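Local structure of Sso-CP2 metallo-carboxypetidase (4MMO) at residues A157-M162 and S353-A358; I215-D220 and K326-K331. The protein binds zinc and probably acts as an M20-family metallo-carboxypeptidase, removing residues from the C-terminal end of peptides. One frame throughout, in Å; residues are numbered along the deposited sequence.

Contact 1 (A157-M162 and S353-A358); sequences ADSVIM and STVVKA
V355, in the first turn of helix 354-367, presses its branched side chain against strand 159-161, where S159 and I161 receive it. The valine gives up the most surface. Its CB faces S159 CB at 3.9 Å, and CG1 sits beside the same serine carbon at 4.1 Å. The other methyl goes to the isoleucine: CG2 stands anti to the backbone N while CG1 takes the position between N and the carbonyl carbon (chi1 66°), which brings V355 CG2 3.9 Å from I161 CG2, with the two side chains slanting across each other. S159 and I161 are two apart on the strand, so one valine touches both, while V160 between them turns its side chain away, against A395 and I392.

S159 meets the valine without a polar bond: its CB carries the closest approach, S159 OG passes 4.0 Å from V355 CG2, and that hydroxyl forms its hydrogen bond with Y434 OH. F430 of helix 417-433 lies against both I161 and V355, and V396 of the next strand does the same. The turn carrying the valine is fixed at its start by S353, the N-cap, whose OG accepts from V356 N at 3.2 Å.

No hydrogen bond crosses between 157-162 and 353-358: what joins them directly is van der Waals contact alone, completed by V396 and F430, and the buried serine hydroxyl is satisfied by the tyrosine.

Contact 2 (I215-D220 and K326-K331); sequences ISTLVD and KKHLQK. With SO4 (sulfate ion), chain F.
H328 reaches out from helix 318-331 and meets the last turn of helix 207-218 with the NE2 end of its imidazole. T217 OG1 lies at the ring edge, 3.1 Å from H328 NE2 and only 12° out of the ring plane, so NE2-H donates to the hydroxyl oxygen almost within the plane of the ring. The swing that brings the ring across is set at its first torsion: CG is anti to the backbone N (chi1 175°), which carries the imidazole out from its own helix to T217. The threonine meets it with OG1 placed between its backbone N and carbonyl carbon (chi1 64°), where the hydroxyl also hydrogen-bonds to I214 O one turn back. That second bond ties the threonine oxygen to its own helix while it receives the histidine.

L218 comes in at the neighbouring ring atom. Its CD2 stands 3.7 Å from H328 CD2, approaching the imidazole at a slant, and the leucine otherwise packs on I227 and C282. With an alanine in place of the imidazole, T217 OG1 would probably lose its donor from the other helix and a gap would be likely to open beside L218 CD2.

At the start of 326-331, K326 NZ donates to O2 of a sulfate ion, 2.7 Å away, probably acquired from the crystallisation liquor. I215, S216 and V219 pack on the second subunit, and K213 of that subunit donates to S216 O and V219 O. The arrangement is a two-helix layer packed on an antiparallel sheet, as in the alpha/beta lid (dimerisation) domain of M20 peptidases, with helix 207-218 at the subunit interface.

Contacts 1 and 2 belong to different parts of the M20 architecture: contact 1 to the mixed sheet and helices of the zinc-binding part, contact 2 to the dimerisation domain. Their centres are 40 Å apart and their nearest atoms about 27 Å. In sequence, both segments of contact 2 fall between the two of contact 1, consistent with a dimerisation domain inserted into the catalytic one. Contact 1 is the nearer to the metal, though not part of its coordination: the I161 side chain is about 13 Å from the bound zinc ion and about 9 Å from the side chain of E163, a zinc ligand. Contact 2 lies away from this site, beside the second subunit.

Contact 1 (A157-M162 and S353-A358)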
# COMPACT_ATOMS: atom_id res chain seq x y z
N ALA A 157 14.38 8.94 -41.94
CA ALA A 157 13.65 7.94 -42.71
C ALA A 157 12.32 8.54 -43.14
O ALA A 157 11.85 9.50 -42.53
CB ALA A 157 13.44 6.69 -41.89
N ASP A 158 11.72 7.97 -44.18
CA ASP A 158 10.44 8.47 -44.69
C ASP A 158 9.27 7.93 -43.88
O ASP A 158 8.20 8.53 -43.85
CB ASP A 158 10.27 8.08 -46.16
CG ASP A 158 11.45 8.50 -47.00
OD1 ASP A 158 11.66 9.72 -47.17
OD2 ASP A 158 12.17 7.61 -47.49
N SER A 159 9.48 6.79 -43.24
CA SER A 159 8.43 6.20 -42.41
C SER A 159 9.04 5.34 -41.32
O SER A 159 10.21 4.97 -41.38
CB SER A 159 7.47 5.37 -43.26
OG SER A 159 8.14 4.27 -43.85
N VAL A 160 8.22 5.01 -40.33
CA VAL A 160 8.66 4.21 -39.21
C VAL A 160 7.59 3.21 -38.80
O VAL A 160 6.40 3.53 -38.81
CB VAL A 160 9.02 5.10 -37.99
CG1 VAL A 160 7.85 6.01 -37.62
CG2 VAL A 160 9.44 4.26 -36.80
N ILE A 161 8.02 2.00 -38.46
CA ILE A 161 7.12 1.02 -37.85
C ILE A 161 7.58 0.74 -36.42
O ILE A 161 8.76 0.51 -36.16
CB ILE A 161 6.99 -0.27 -38.69
CG1 ILE A 161 8.33 -1.00 -38.83
CG2 ILE A 161 6.41 0.05 -40.08
CD1 ILE A 161 8.19 -2.41 -39.37
N MET A 162 6.63 0.79 -35.49
CA MET A 162 6.93 0.60 -34.08
C MET A 162 7.03 -0.89 -33.76
O MET A 162 7.17 -1.71 -34.68
CB MET A 162 5.87 1.29 -33.23
CG MET A 162 5.81 2.80 -33.44
SD MET A 162 7.40 3.62 -33.19
CE MET A 162 7.70 3.24 -31.46
N SER A 353 -1.51 7.13 -44.97
CA SER A 353 -0.10 7.08 -45.33
C SER A 353 0.14 5.78 -46.08
O SER A 353 -0.58 4.80 -45.90
CB SER A 353 0.79 7.16 -44.09
OG SER A 353 0.81 5.92 -43.40
N THR A 354 1.16 5.77 -46.93
CA THR A 354 1.49 4.57 -47.69
C THR A 354 1.97 3.44 -46.78
O THR A 354 1.69 2.27 -47.05
CB THR A 354 2.56 4.86 -48.75
OG1 THR A 354 3.67 5.54 -48.14
CG2 THR A 354 1.99 5.74 -49.85
N VAL A 355 2.69 3.77 -45.71
CA VAL A 355 3.19 2.73 -44.82
C VAL A 355 2.01 2.01 -44.19
O VAL A 355 2.00 0.79 -44.08
CB VAL A 355 4.20 3.26 -43.75
CG1 VAL A 355 3.53 4.20 -42.75
CG2 VAL A 355 4.86 2.09 -43.02
N VAL A 356 0.98 2.77 -43.81
CA VAL A 356 -0.22 2.16 -43.24
C VAL A 356 -0.92 1.31 -44.30
O VAL A 356 -1.31 0.18 -44.04
CB VAL A 356 -1.19 3.21 -42.66
CG1 VAL A 356 -2.53 2.57 -42.29
CG2 VAL A 356 -0.58 3.87 -41.44
N LYS A 357 -1.07 1.88 -45.49
CA LYS A 357 -1.72 1.18 -46.59
C LYS A 357 -1.02 -0.13 -46.89
O LYS A 357 -1.65 -1.18 -46.95
CB LYS A 357 -1.75 2.07 -47.84
CG LYS A 357 -2.86 3.11 -47.83
CD LYS A 357 -2.64 4.16 -48.92
CE LYS A 357 -3.94 4.86 -49.28
NZ LYS A 357 -3.73 5.95 -50.28
N ALA A 358 0.30 -0.06 -47.06
CA ALA A 358 1.11 -1.26 -47.31
C ALA A 358 0.91 -2.30 -46.21
O ALA A 358 0.92 -3.50 -46.46
CB ALA A 358 2.57 -0.89 -47.43

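Contact 2 (I215-D220 and K326-K331)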
# COMPACT_ATOMS: atom_id res chain seq x y z
N ILE A 215 -4.99 12.79 -2.92
CA ILE A 215 -5.31 12.04 -4.13
C ILE A 215 -6.82 12.05 -4.40
O ILE A 215 -7.25 11.90 -5.54
CB ILE A 215 -4.77 10.59 -4.09
CG1 ILE A 215 -5.34 9.83 -2.89
CG2 ILE A 215 -3.24 10.60 -4.05
CD1 ILE A 215 -4.91 8.38 -2.83
N SER A 216 -7.61 12.24 -3.35
CA SER A 216 -9.06 12.33 -3.50
C SER A 216 -9.47 13.58 -4.28
O SER A 216 -10.53 13.59 -4.91
CB SER A 216 -9.76 12.32 -2.14
OG SER A 216 -9.65 11.04 -1.53
N THR A 217 -8.64 14.62 -4.25
CA THR A 217 -8.97 15.87 -4.94
C THR A 217 -8.70 15.78 -6.44
O THR A 217 -9.18 16.61 -7.21
CB THR A 217 -8.17 17.07 -4.38
OG1 THR A 217 -6.77 16.88 -4.61
CG2 THR A 217 -8.42 17.25 -2.87
N LEU A 218 -7.93 14.78 -6.84
CA LEU A 218 -7.50 14.65 -8.22
C LEU A 218 -8.63 14.27 -9.18
O LEU A 218 -8.63 14.69 -10.34
CB LEU A 218 -6.36 13.63 -8.32
CG LEU A 218 -5.06 14.00 -7.59
CD1 LEU A 218 -4.07 12.85 -7.65
CD2 LEU A 218 -4.44 15.27 -8.18
N VAL A 219 -9.58 13.47 -8.71
CA VAL A 219 -10.66 12.95 -9.55
C VAL A 219 -12.00 12.99 -8.83
O VAL A 219 -12.04 12.97 -7.60
CB VAL A 219 -10.38 11.49 -9.96
CG1 VAL A 219 -9.10 11.40 -10.78
CG2 VAL A 219 -10.29 10.60 -8.73
N ASP A 220 -13.09 13.04 -9.59
CA ASP A 220 -14.42 12.87 -9.00
C ASP A 220 -14.72 11.37 -8.89
O ASP A 220 -13.86 10.55 -9.18
CB ASP A 220 -15.50 13.63 -9.77
CG ASP A 220 -15.66 13.16 -11.21
OD1 ASP A 220 -15.13 12.09 -11.58
OD2 ASP A 220 -16.35 13.86 -11.98
N LYS A 326 1.21 20.06 -10.44
CA LYS A 326 1.94 20.71 -9.37
C LYS A 326 1.21 21.95 -8.86
O LYS A 326 1.11 22.16 -7.66
CB LYS A 326 3.37 21.03 -9.81
CG LYS A 326 4.28 19.81 -9.75
CD LYS A 326 5.49 19.95 -10.66
CE LYS A 326 6.55 20.84 -10.05
NZ LYS A 326 7.72 20.99 -10.96
N LYS A 327 0.68 22.76 -9.77
CA LYS A 327 -0.12 23.91 -9.37
C LYS A 327 -1.30 23.45 -8.51
O LYS A 327 -1.62 24.07 -7.50
CB LYS A 327 -0.61 24.69 -10.58
CG LYS A 327 0.38 25.71 -11.11
CD LYS A 327 -0.11 26.38 -12.39
CE LYS A 327 0.83 27.48 -12.85
NZ LYS A 327 2.11 26.95 -13.40
N HIS A 328 -1.92 22.35 -8.92
CA HIS A 328 -3.05 21.79 -8.19
C HIS A 328 -2.66 21.34 -6.79
O HIS A 328 -3.36 21.62 -5.82
CB HIS A 328 -3.63 20.62 -8.97
CG HIS A 328 -4.73 19.90 -8.25
ND1 HIS A 328 -6.06 20.23 -8.41
CD2 HIS A 328 -4.70 18.88 -7.36
CE1 HIS A 328 -6.80 19.44 -7.65
NE2 HIS A 328 -6.00 18.61 -7.01
N LEU A 329 -1.54 20.63 -6.68
CA LEU A 329 -1.07 20.15 -5.39
C LEU A 329 -0.74 21.29 -4.42
O LEU A 329 -0.91 21.14 -3.21
CB LEU A 329 0.14 19.23 -5.57
CG LEU A 329 -0.15 17.89 -6.25
CD1 LEU A 329 1.15 17.14 -6.51
CD2 LEU A 329 -1.10 17.03 -5.43
N GLN A 330 -0.27 22.42 -4.95
CA GLN A 330 -0.04 23.61 -4.13
C GLN A 330 -1.34 24.02 -3.45
O GLN A 330 -1.39 24.18 -2.23
CB GLN A 330 0.46 24.77 -4.99
CG GLN A 330 1.84 24.57 -5.59
CD GLN A 330 2.14 25.57 -6.70
OE1 GLN A 330 1.56 26.66 -6.75
NE2 GLN A 330 3.04 25.20 -7.61
N LYS A 331 -2.39 24.20 -4.25
CA LYS A 331 -3.69 24.61 -3.74
C LYS A 331 -4.26 23.62 -2.73
O LYS A 331 -4.94 24.01 -1.78
CB LYS A 331 -4.68 24.77 -4.90
CG LYS A 331 -4.37 25.94 -5.82
CD LYS A 331 -5.27 25.94 -7.05
CE LYS A 331 -4.98 27.12 -7.96
NZ LYS A 331 -3.53 27.20 -8.32
S SO4 F . 8.19 22.87 -7.92
O1 SO4 F . 7.71 21.79 -7.06
O2 SO4 F . 8.98 22.30 -9.01
O3 SO4 F . 7.04 23.60 -8.46
O4 SO4 F . 9.03 23.78 -7.14